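Local coordinates for surface protein R28 (Streptococcus pyogenes, PDB 6S5Z) that is a cell-wall-anchored surface protein, probably with a part in infection, of which this chain is a Rib domain with an immunoglobulin-like fold, at residues N43-H48 against V71-V76. Residues are numbered along the deposited sequence; the frame is centred on the assembly and turned at random.
Sequences NWKNGH and VDDVNV. With NA (sodium ion), chain C.
Lys45, just past the end of strand 41-44, lies across from Asp73 of strand 71-81 with 8.0 Å between their CA atoms, too far apart for direct strand pairing, and a type II beta turn from Lys45 to His48, closed by the hydrogen bond from His48 N to Lys45 O (2.9 Å), carries the chain on from there. The lysine sets out with CG anti to its own N (chi1 -180°), then bends at chi3 and chi4, and its ammonium meets the Asp73 carboxylate almost evenly, NZ standing 3.2 Å from OD2 and 3.3 Å from OD1. Both hydrogen bonds of this salt bridge are weak, and NZ also pairs with Glu63 of strand 56-65, which runs between strands 41-44 and 71-81 in the mixed sheet of this immunoglobulin-like Rib domain and is antiparallel to both. Trp44, its NE1 hydrogen-bonded to Leu24 O, points its CB away from strand 71-81, yet its six-membered ring reaches back, CZ3 lying 3.6 Å from Val76 CG2; the methyl sits at the ring edge, in its plane. Asp72, beside the salt-bridged Asp73, instead coordinates the sodium ion through OD2 (2.5 Å), together with the carbonyl oxygens of Lys6 and Tyr9 and three waters.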
ATOM      1  N   ASN A  43       4.177   2.114   4.123  1.00 11.97           N
ATOM      2  CA  ASN A  43       3.404   2.657   5.231  1.00 14.28           C
ATOM      3  C   ASN A  43       2.135   3.259   4.668  1.00 14.58           C
ATOM      4  O   ASN A  43       2.063   3.591   3.485  1.00 11.14           O
ATOM      5  CB  ASN A  43       4.176   3.714   6.018  1.00 14.83           C
ATOM      6  CG  ASN A  43       4.528   4.920   5.176  1.00 17.94           C
ATOM      7  OD1 ASN A  43       5.572   4.945   4.533  1.00 16.94           O
ATOM      8  ND2 ASN A  43       3.653   5.931   5.169  1.00 17.12           N
ATOM      9  N   TRP A  44       1.136   3.400   5.531  1.00 11.75           N
ATOM     10  CA  TRP A  44      -0.080   4.086   5.132  1.00  9.79           C
ATOM     11  C   TRP A  44       0.161   5.584   5.062  1.00 10.82           C
ATOM     12  O   TRP A  44       0.755   6.176   5.969  1.00 10.88           O
ATOM     13  CB  TRP A  44      -1.224   3.787   6.113  1.00 14.68           C
ATOM     14  CG  TRP A  44      -1.648   2.361   6.104  1.00  7.56           C
ATOM     15  CD1 TRP A  44      -1.434   1.427   7.073  1.00  7.38           C
ATOM     16  CD2 TRP A  44      -2.336   1.689   5.041  1.00  9.28           C
ATOM     17  NE1 TRP A  44      -1.955   0.212   6.681  1.00 10.18           N
ATOM     18  CE2 TRP A  44      -2.514   0.350   5.439  1.00 12.60           C
ATOM     19  CE3 TRP A  44      -2.819   2.096   3.791  1.00 13.49           C
ATOM     20  CZ2 TRP A  44      -3.157  -0.591   4.630  1.00 11.60           C
ATOM     21  CZ3 TRP A  44      -3.458   1.171   2.998  1.00  9.64           C
ATOM     22  CH2 TRP A  44      -3.619  -0.160   3.416  1.00 11.42           C
ATOM     23  N   LYS A  45      -0.329   6.202   3.992  1.00 12.51           N
ATOM     24  CA  LYS A  45      -0.328   7.657   3.937  1.00 11.70           C
ATOM     25  C   LYS A  45      -1.123   8.218   5.107  1.00 10.00           C
ATOM     26  O   LYS A  45      -2.167   7.685   5.476  1.00 14.88           O
ATOM     27  CB  LYS A  45      -0.943   8.147   2.623  1.00 10.11           C
ATOM     28  CG  LYS A  45      -0.973   9.667   2.470  1.00 16.57           C
ATOM     29  CD  LYS A  45      -1.410  10.041   1.064  1.00 19.52           C
ATOM     30  CE  LYS A  45      -0.329   9.692   0.082  1.00 25.73           C
ATOM     31  NZ  LYS A  45       0.831  10.565   0.250  1.00 24.09           N
ATOM     32  N   ASN A  46      -0.616   9.291   5.696  1.00 11.29           N
ATOM     33  CA  ASN A  46      -1.340   9.972   6.765  1.00 10.98           C
ATOM     34  C   ASN A  46      -2.754  10.294   6.308  1.00 14.39           C
ATOM     35  O   ASN A  46      -2.949  10.895   5.249  1.00 13.49           O
ATOM     36  CB  ASN A  46      -0.609  11.254   7.146  1.00 16.76           C
ATOM     37  CG  ASN A  46       0.684  10.987   7.874  1.00 13.25           C
ATOM     38  OD1 ASN A  46       0.903   9.897   8.384  1.00 15.78           O
ATOM     39  ND2 ASN A  46       1.569  11.979   7.895  1.00 21.16           N
ATOM     40  N   GLY A  47      -3.737   9.892   7.110  1.00 10.80           N
ATOM     41  CA  GLY A  47      -5.113  10.167   6.783  1.00 13.16           C
ATOM     42  C   GLY A  47      -5.732   9.190   5.818  1.00 17.07           C
ATOM     43  O   GLY A  47      -6.916   9.336   5.484  1.00 18.10           O
ATOM     44  N   HIS A  48      -4.972   8.197   5.350  1.00 15.38           N
ATOM     45  CA  HIS A  48      -5.459   7.297   4.317  1.00 17.61           C
ATOM     46  C   HIS A  48      -5.216   5.835   4.679  1.00 15.02           C
ATOM     47  O   HIS A  48      -5.056   4.985   3.793  1.00 13.99           O
ATOM     48  CB  HIS A  48      -4.836   7.665   2.973  1.00 20.04           C
ATOM     49  CG  HIS A  48      -5.367   8.957   2.419  1.00 21.42           C
ATOM     50  ND1 HIS A  48      -6.554   9.036   1.719  1.00 22.22           N
ATOM     51  CD2 HIS A  48      -4.895  10.223   2.498  1.00 23.92           C
ATOM     52  CE1 HIS A  48      -6.776  10.291   1.372  1.00 24.12           C
ATOM     53  NE2 HIS A  48      -5.786  11.032   1.836  1.00 25.10           N
ATOM     54  N   VAL A  71       9.329   8.221  -3.639  1.00 18.09           N
ATOM     55  CA  VAL A  71       8.153   7.613  -3.031  1.00 13.67           C
ATOM     56  C   VAL A  71       7.059   7.508  -4.078  1.00 13.88           C
ATOM     57  O   VAL A  71       6.786   8.468  -4.802  1.00 19.38           O
ATOM     58  CB  VAL A  71       7.657   8.447  -1.819  1.00 13.56           C
ATOM     59  CG1 VAL A  71       6.449   7.789  -1.166  1.00 17.96           C
ATOM     60  CG2 VAL A  71       8.775   8.625  -0.783  1.00 22.41           C
ATOM     61  N   ASP A  72       6.396   6.361  -4.116  1.00 17.06           N
ATOM     62  CA  ASP A  72       5.212   6.151  -4.936  1.00 18.30           C
ATOM     63  C   ASP A  72       4.001   6.082  -4.021  1.00 16.24           C
ATOM     64  O   ASP A  72       4.073   5.500  -2.936  1.00 19.50           O
ATOM     65  CB  ASP A  72       5.307   4.845  -5.746  1.00 16.03           C
ATOM     66  CG  ASP A  72       5.769   5.056  -7.171  1.00 21.92           C
ATOM     67  OD1 ASP A  72       5.408   6.098  -7.766  1.00 23.27           O
ATOM     68  OD2 ASP A  72       6.449   4.146  -7.722  1.00 20.56           O
ATOM     69  N   ASP A  73       2.905   6.714  -4.440  1.00 14.96           N
ATOM     70  CA  ASP A  73       1.612   6.582  -3.781  1.00 11.90           C
ATOM     71  C   ASP A  73       0.758   5.576  -4.552  1.00 15.18           C
ATOM     72  O   ASP A  73       0.656   5.656  -5.779  1.00 18.41           O
ATOM     73  CB  ASP A  73       0.889   7.927  -3.707  1.00 19.98           C
ATOM     74  CG  ASP A  73       1.543   8.889  -2.740  1.00 21.41           C
ATOM     75  OD1 ASP A  73       2.297   8.445  -1.847  1.00 24.37           O
ATOM     76  OD2 ASP A  73       1.299  10.106  -2.870  1.00 27.96           O
ATOM     77  N   VAL A  74       0.146   4.642  -3.835  1.00 11.83           N
ATOM     78  CA  VAL A  74      -0.635   3.578  -4.452  1.00 15.86           C
ATOM     79  C   VAL A  74      -2.014   3.538  -3.809  1.00 14.99           C
ATOM     80  O   VAL A  74      -2.133   3.265  -2.612  1.00  9.40           O
ATOM     81  CB  VAL A  74       0.062   2.212  -4.325  1.00 14.39           C
ATOM     82  CG1 VAL A  74      -0.798   1.154  -4.972  1.00 13.96           C
ATOM     83  CG2 VAL A  74       1.450   2.261  -4.966  1.00 16.74           C
ATOM     84  N   ASN A  75      -3.051   3.813  -4.604  1.00 15.66           N
ATOM     85  CA  ASN A  75      -4.424   3.703  -4.133  1.00 14.10           C
ATOM     86  C   ASN A  75      -4.833   2.242  -4.024  1.00 13.88           C
ATOM     87  O   ASN A  75      -4.643   1.462  -4.964  1.00 12.90           O
ATOM     88  CB  ASN A  75      -5.373   4.435  -5.086  1.00 13.32           C
ATOM     89  CG  ASN A  75      -5.101   5.920  -5.139  1.00 19.50           C
ATOM     90  OD1 ASN A  75      -4.670   6.518  -4.151  1.00 21.52           O
ATOM     91  ND2 ASN A  75      -5.320   6.519  -6.299  1.00 26.71           N
ATOM     92  N   VAL A  76      -5.414   1.876  -2.886  1.00 10.01           N
ATOM     93  CA  VAL A  76      -5.798   0.495  -2.604  1.00  9.43           C
ATOM     94  C   VAL A  76      -7.214   0.456  -2.056  1.00 10.16           C
ATOM     95  O   VAL A  76      -7.783   1.465  -1.643  1.00 16.45           O
ATOM     96  CB  VAL A  76      -4.843  -0.208  -1.619  1.00  9.57           C
ATOM     97  CG1 VAL A  76      -3.393  -0.126  -2.077  1.00 12.35           C
ATOM     98  CG2 VAL A  76      -5.000   0.410  -0.214  1.00  9.22           C
TER
HETATM   99 NA    NA C 401       6.209   4.231 -10.225  1.00 19.73          NA
HETATM  100  O   HOH W   1       5.247   6.769 -10.303  1.00 39.82           O
HETATM  101  O   HOH W   2       5.736   3.249 -12.630  1.00 29.09           O
HETATM  102  O   HOH W   3       3.624   3.754 -10.010  1.00 46.20           O